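Local coordinates for intermedilysin (PDB 5IMW), which probably lyses host cells by binding cholesterol-containing membranes and assembling into an oligomeric, membrane-inserted pore, at residues 27-39 with 44-56. Sequence-based numbering, arbitrary orientation.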
loop_
_atom_site.group_PDB
_atom_site.type_symbol
_atom_site.label_atom_id
_atom_site.label_comp_id
_atom_site.label_asym_id
_atom_site.label_seq_id
_atom_site.Cartn_x
_atom_site.Cartn_y
_atom_site.Cartn_z
ATOM N N GLY A 27 -2.675 -15.494 6.551
ATOM C CA GLY A 27 -3.818 -15.848 5.738
ATOM C C GLY A 27 -3.547 -17.100 4.928
ATOM O O GLY A 27 -2.673 -17.908 5.251
ATOM N N GLU A 28 -4.310 -17.255 3.847
ATOM C CA GLU A 28 -4.156 -18.422 2.989
ATOM C C GLU A 28 -2.758 -18.462 2.384
ATOM O O GLU A 28 -2.183 -17.429 2.033
ATOM C CB GLU A 28 -5.202 -18.411 1.870
ATOM C CG GLU A 28 -6.592 -18.863 2.294
ATOM C CD GLU A 28 -6.651 -20.338 2.653
ATOM O OE1 GLU A 28 -5.603 -21.015 2.588
ATOM O OE2 GLU A 28 -7.749 -20.823 3.000
ATOM N N LYS A 29 -2.215 -19.670 2.270
ATOM C CA LYS A 29 -0.972 -19.924 1.556
ATOM C C LYS A 29 -1.290 -20.809 0.360
ATOM O O LYS A 29 -1.783 -21.929 0.528
ATOM C CB LYS A 29 0.063 -20.589 2.463
ATOM C CG LYS A 29 0.672 -19.653 3.496
ATOM C CD LYS A 29 2.202 -19.629 3.462
ATOM C CE LYS A 29 2.810 -20.357 4.651
ATOM N NZ LYS A 29 4.248 -20.016 4.820
ATOM N N LEU A 30 -1.018 -20.305 -0.839
ATOM C CA LEU A 30 -1.343 -21.005 -2.073
ATOM C C LEU A 30 -0.075 -21.511 -2.746
ATOM O O LEU A 30 1.012 -20.958 -2.556
ATOM C CB LEU A 30 -2.103 -20.088 -3.038
ATOM C CG LEU A 30 -3.169 -19.170 -2.435
ATOM C CD1 LEU A 30 -3.928 -18.455 -3.543
ATOM C CD2 LEU A 30 -4.132 -19.933 -1.541
ATOM N N LYS A 31 -0.219 -22.574 -3.530
ATOM C CA LYS A 31 0.889 -23.045 -4.345
ATOM C C LYS A 31 1.034 -22.152 -5.571
ATOM O O LYS A 31 0.055 -21.598 -6.078
ATOM C CB LYS A 31 0.681 -24.499 -4.781
ATOM C CG LYS A 31 1.786 -25.478 -4.364
ATOM C CD LYS A 31 3.200 -25.005 -4.723
ATOM C CE LYS A 31 4.247 -25.616 -3.812
ATOM N NZ LYS A 31 5.496 -24.804 -3.772
ATOM N N ASN A 32 2.273 -22.010 -6.038
ATOM C CA ASN A 32 2.543 -21.172 -7.198
ATOM C C ASN A 32 1.587 -21.522 -8.331
ATOM O O ASN A 32 1.267 -22.692 -8.556
ATOM C CB ASN A 32 3.994 -21.348 -7.649
ATOM C CG ASN A 32 4.984 -21.045 -6.543
ATOM O OD1 ASN A 32 4.660 -21.145 -5.360
ATOM N ND2 ASN A 32 6.197 -20.668 -6.922
ATOM N N HIS A 33 1.110 -20.486 -9.038
ATOM C CA HIS A 33 0.137 -20.652 -10.113
ATOM C C HIS A 33 0.435 -19.622 -11.203
ATOM O O HIS A 33 -0.312 -18.671 -11.426
ATOM C CB HIS A 33 -1.297 -20.513 -9.598
ATOM C CG HIS A 33 -2.342 -20.707 -10.654
ATOM N ND1 HIS A 33 -2.656 -19.735 -11.579
ATOM C CD2 HIS A 33 -3.147 -21.760 -10.928
ATOM C CE1 HIS A 33 -3.608 -20.182 -12.379
ATOM N NE2 HIS A 33 -3.924 -21.409 -12.004
ATOM N N SER A 34 1.557 -19.809 -11.891
ATOM C CA SER A 34 1.874 -18.987 -13.051
ATOM C C SER A 34 1.006 -19.407 -14.228
ATOM O O SER A 34 1.011 -20.576 -14.629
ATOM C CB SER A 34 3.353 -19.111 -13.400
ATOM O OG SER A 34 4.156 -18.476 -12.420
ATOM N N SER A 35 0.267 -18.452 -14.783
ATOM C CA SER A 35 -0.667 -18.727 -15.863
ATOM C C SER A 35 -0.727 -17.511 -16.778
ATOM O O SER A 35 -0.310 -16.411 -16.406
ATOM C CB SER A 35 -2.055 -19.075 -15.314
ATOM O OG SER A 35 -3.010 -19.181 -16.354
ATOM N N ARG A 36 -1.246 -17.721 -17.988
ATOM C CA ARG A 36 -1.327 -16.665 -18.987
ATOM C C ARG A 36 -2.625 -16.806 -19.773
ATOM O O ARG A 36 -3.428 -17.715 -19.542
ATOM C CB ARG A 36 -0.118 -16.695 -19.933
ATOM C CG ARG A 36 1.196 -16.277 -19.292
ATOM C CD ARG A 36 2.124 -15.639 -20.315
ATOM N NE ARG A 36 2.262 -16.455 -21.515
ATOM C CZ ARG A 36 2.845 -16.046 -22.639
ATOM N NH1 ARG A 36 3.349 -14.822 -22.729
ATOM N NH2 ARG A 36 2.921 -16.865 -23.680
ATOM N N GLU A 37 -2.824 -15.878 -20.710
ATOM C CA GLU A 37 -3.996 -15.851 -21.576
ATOM C C GLU A 37 -3.830 -14.701 -22.560
ATOM O O GLU A 37 -3.561 -13.568 -22.150
ATOM C CB GLU A 37 -5.282 -15.689 -20.760
ATOM C CG GLU A 37 -6.514 -16.338 -21.376
ATOM C CD GLU A 37 -7.231 -15.438 -22.365
ATOM O OE1 GLU A 37 -6.589 -14.530 -22.932
ATOM O OE2 GLU A 37 -8.447 -15.636 -22.568
ATOM N N ALA A 38 -3.986 -14.973 -23.855
ATOM C CA ALA A 38 -3.640 -14.011 -24.892
ATOM C C ALA A 38 -4.817 -13.763 -25.825
ATOM O O ALA A 38 -5.590 -14.677 -26.131
ATOM C CB ALA A 38 -2.435 -14.497 -25.698
ATOM N N PHE A 39 -4.944 -12.515 -26.267
ATOM C CA PHE A 39 -5.919 -12.091 -27.259
ATOM C C PHE A 39 -5.190 -11.495 -28.456
ATOM O O PHE A 39 -3.970 -11.315 -28.446
ATOM C CB PHE A 39 -6.895 -11.053 -26.683
ATOM C CG PHE A 39 -8.071 -11.650 -25.968
ATOM C CD1 PHE A 39 -9.001 -12.416 -26.653
ATOM C CD2 PHE A 39 -8.253 -11.440 -24.610
ATOM C CE1 PHE A 39 -10.086 -12.964 -25.998
ATOM C CE2 PHE A 39 -9.336 -11.984 -23.950
ATOM C CZ PHE A 39 -10.254 -12.748 -24.644
ATOM N N GLU A 44 -2.425 -4.410 -31.353
ATOM C CA GLU A 44 -1.824 -4.771 -30.077
ATOM C C GLU A 44 -2.015 -6.255 -29.802
ATOM O O GLU A 44 -2.963 -6.879 -30.284
ATOM C CB GLU A 44 -2.421 -3.949 -28.929
ATOM C CG GLU A 44 -3.941 -3.876 -28.963
ATOM C CD GLU A 44 -4.546 -3.383 -27.659
ATOM O OE1 GLU A 44 -3.832 -3.364 -26.634
ATOM O OE2 GLU A 44 -5.741 -3.015 -27.662
ATOM N N TYR A 45 -1.092 -6.804 -29.015
ATOM C CA TYR A 45 -1.169 -8.167 -28.497
ATOM C C TYR A 45 -1.070 -8.090 -26.980
ATOM O O TYR A 45 0.013 -7.842 -26.436
ATOM C CB TYR A 45 -0.053 -9.029 -29.077
ATOM C CG TYR A 45 -0.130 -10.503 -28.736
ATOM C CD1 TYR A 45 -1.113 -11.307 -29.291
ATOM C CD2 TYR A 45 0.799 -11.094 -27.886
ATOM C CE1 TYR A 45 -1.184 -12.657 -29.000
ATOM C CE2 TYR A 45 0.737 -12.445 -27.588
ATOM C CZ TYR A 45 -0.256 -13.222 -28.152
ATOM O OH TYR A 45 -0.327 -14.568 -27.863
ATOM N N VAL A 46 -2.190 -8.306 -26.298
ATOM C CA VAL A 46 -2.280 -8.068 -24.865
ATOM C C VAL A 46 -2.371 -9.396 -24.129
ATOM O O VAL A 46 -2.990 -10.359 -24.596
ATOM C CB VAL A 46 -3.472 -7.145 -24.527
ATOM C CG1 VAL A 46 -4.691 -7.498 -25.365
ATOM C CG2 VAL A 46 -3.810 -7.187 -23.034
ATOM N N VAL A 47 -1.748 -9.431 -22.954
ATOM C CA VAL A 47 -1.579 -10.646 -22.167
ATOM C C VAL A 47 -2.287 -10.459 -20.832
ATOM O O VAL A 47 -2.152 -9.409 -20.194
ATOM C CB VAL A 47 -0.088 -10.966 -21.948
ATOM C CG1 VAL A 47 0.086 -12.408 -21.497
ATOM C CG2 VAL A 47 0.721 -10.686 -23.209
ATOM N N ILE A 48 -3.037 -11.478 -20.413
ATOM C CA ILE A 48 -3.692 -11.491 -19.108
ATOM C C ILE A 48 -3.021 -12.555 -18.250
ATOM O O ILE A 48 -3.406 -13.729 -18.284
ATOM C CB ILE A 48 -5.204 -11.751 -19.238
ATOM C CG1 ILE A 48 -5.868 -10.616 -20.024
ATOM C CG2 ILE A 48 -5.844 -11.899 -17.856
ATOM C CD1 ILE A 48 -7.337 -10.838 -20.318
ATOM N N GLU A 49 -2.021 -12.152 -17.470
ATOM C CA GLU A 49 -1.191 -13.079 -16.711
ATOM C C GLU A 49 -1.664 -13.123 -15.262
ATOM O O GLU A 49 -1.726 -12.087 -14.593
ATOM C CB GLU A 49 0.280 -12.663 -16.791
ATOM C CG GLU A 49 1.223 -13.486 -15.920
ATOM C CD GLU A 49 2.688 -13.243 -16.246
ATOM O OE1 GLU A 49 2.985 -12.796 -17.375
ATOM O OE2 GLU A 49 3.543 -13.499 -15.373
ATOM N N LYS A 50 -1.997 -14.324 -14.786
ATOM C CA LYS A 50 -2.401 -14.555 -13.404
ATOM C C LYS A 50 -1.283 -15.297 -12.685
ATOM O O LYS A 50 -0.884 -16.386 -13.108
ATOM C CB LYS A 50 -3.701 -15.357 -13.333
ATOM C CG LYS A 50 -4.925 -14.597 -13.807
ATOM C CD LYS A 50 -6.187 -15.435 -13.679
ATOM C CE LYS A 50 -7.431 -14.593 -13.905
ATOM N NZ LYS A 50 -8.645 -15.426 -14.121
ATOM N N LYS A 51 -0.785 -14.708 -11.605
ATOM C CA LYS A 51 0.307 -15.266 -10.821
ATOM C C LYS A 51 -0.122 -15.433 -9.366
ATOM O O LYS A 51 -1.225 -15.055 -8.967
ATOM C CB LYS A 51 1.543 -14.371 -10.916
ATOM C CG LYS A 51 2.436 -14.670 -12.101
ATOM C CD LYS A 51 3.532 -13.625 -12.245
ATOM C CE LYS A 51 4.882 -14.268 -12.526
ATOM N NZ LYS A 51 5.862 -13.298 -13.099
ATOM N N LYS A 52 0.774 -16.015 -8.577
ATOM C CA LYS A 52 0.600 -16.156 -7.138
ATOM C C LYS A 52 1.571 -15.206 -6.454
ATOM O O LYS A 52 2.786 -15.304 -6.658
ATOM C CB LYS A 52 0.835 -17.601 -6.696
ATOM C CG LYS A 52 0.942 -17.809 -5.184
ATOM C CD LYS A 52 2.373 -17.629 -4.680
ATOM C CE LYS A 52 2.555 -18.207 -3.291
ATOM N NZ LYS A 52 3.793 -17.693 -2.641
ATOM N N GLN A 53 1.037 -14.289 -5.652
ATOM C CA GLN A 53 1.839 -13.289 -4.968
ATOM C C GLN A 53 1.566 -13.349 -3.474
ATOM O O GLN A 53 0.519 -13.829 -3.030
ATOM C CB GLN A 53 1.543 -11.880 -5.498
ATOM C CG GLN A 53 1.937 -11.662 -6.953
ATOM C CD GLN A 53 3.423 -11.417 -7.126
ATOM O OE1 GLN A 53 4.251 -12.251 -6.755
ATOM N NE2 GLN A 53 3.770 -10.263 -7.687
ATOM N N SER A 54 2.530 -12.856 -2.701
ATOM C CA SER A 54 2.425 -12.793 -1.251
ATOM C C SER A 54 2.660 -11.362 -0.787
ATOM O O SER A 54 3.472 -10.635 -1.368
ATOM C CB SER A 54 3.431 -13.742 -0.585
ATOM O OG SER A 54 4.760 -13.274 -0.730
ATOM N N ILE A 55 1.938 -10.960 0.257
ATOM C CA ILE A 55 2.042 -9.622 0.826
ATOM C C ILE A 55 2.324 -9.753 2.315
ATOM O O ILE A 55 1.719 -10.585 2.999
ATOM C CB ILE A 55 0.761 -8.795 0.583
ATOM C CG1 ILE A 55 0.853 -7.448 1.300
ATOM C CG2 ILE A 55 -0.474 -9.561 1.044
ATOM C CD1 ILE A 55 -0.250 -6.488 0.934
ATOM N N SER A 56 3.249 -8.934 2.816
ATOM C CA SER A 56 3.602 -8.912 4.232
ATOM C C SER A 56 3.664 -7.456 4.674
ATOM O O SER A 56 4.576 -6.723 4.275
ATOM C CB SER A 56 4.934 -9.624 4.485
ATOM O OG SER A 56 6.006 -8.700 4.570
#
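K52 lays its aliphatic chain against the backbone of L30 to H33, at one end of a contact in which 27-39 runs antiparallel along strand 44-56. CB of K52 lies 3.7 Å from N of H33 and packs near CA of N32. With CG anti to the backbone N (chi1 169°) and a bend at chi2 (-88°), the chain turns along the loop: CG passes the carbonyl oxygens of K31 and L30, and CE of K52 comes to 3.2 Å from O of L30. NZ continues to D351 of the neighbouring strand 346-361, a long, weak ion pair. Lysine suits this place because its methylenes can follow a backbone while its amine reaches a carboxylate beyond.

Further along, backbone bonds tie the segments intermittently. A short, nearly straight one joins N of I48 to O of E37 (2.8 Å, 173°); that from N of F39 to O of V46 is weak because it is long, 3.4 Å. R36 crosses V47 obliquely, CD of R36 meeting CG1 of V47 at 4.0 Å, while its guanidinium forms a salt bridge with E392, seen to bind zinc in a crystal structure of this toxin, though none is bound here. The methyl CB of A38 lies against the phenol end (CZ, OH) of Y45, where a small residue suits.

Strand 44-59 pairs through its other edge with strand 346-361. Sparse backbone bonds and mostly peripheral side-chain contacts imply a surface attachment, with the charged ends of K52 and R36 reaching D351 and E392 beyond it.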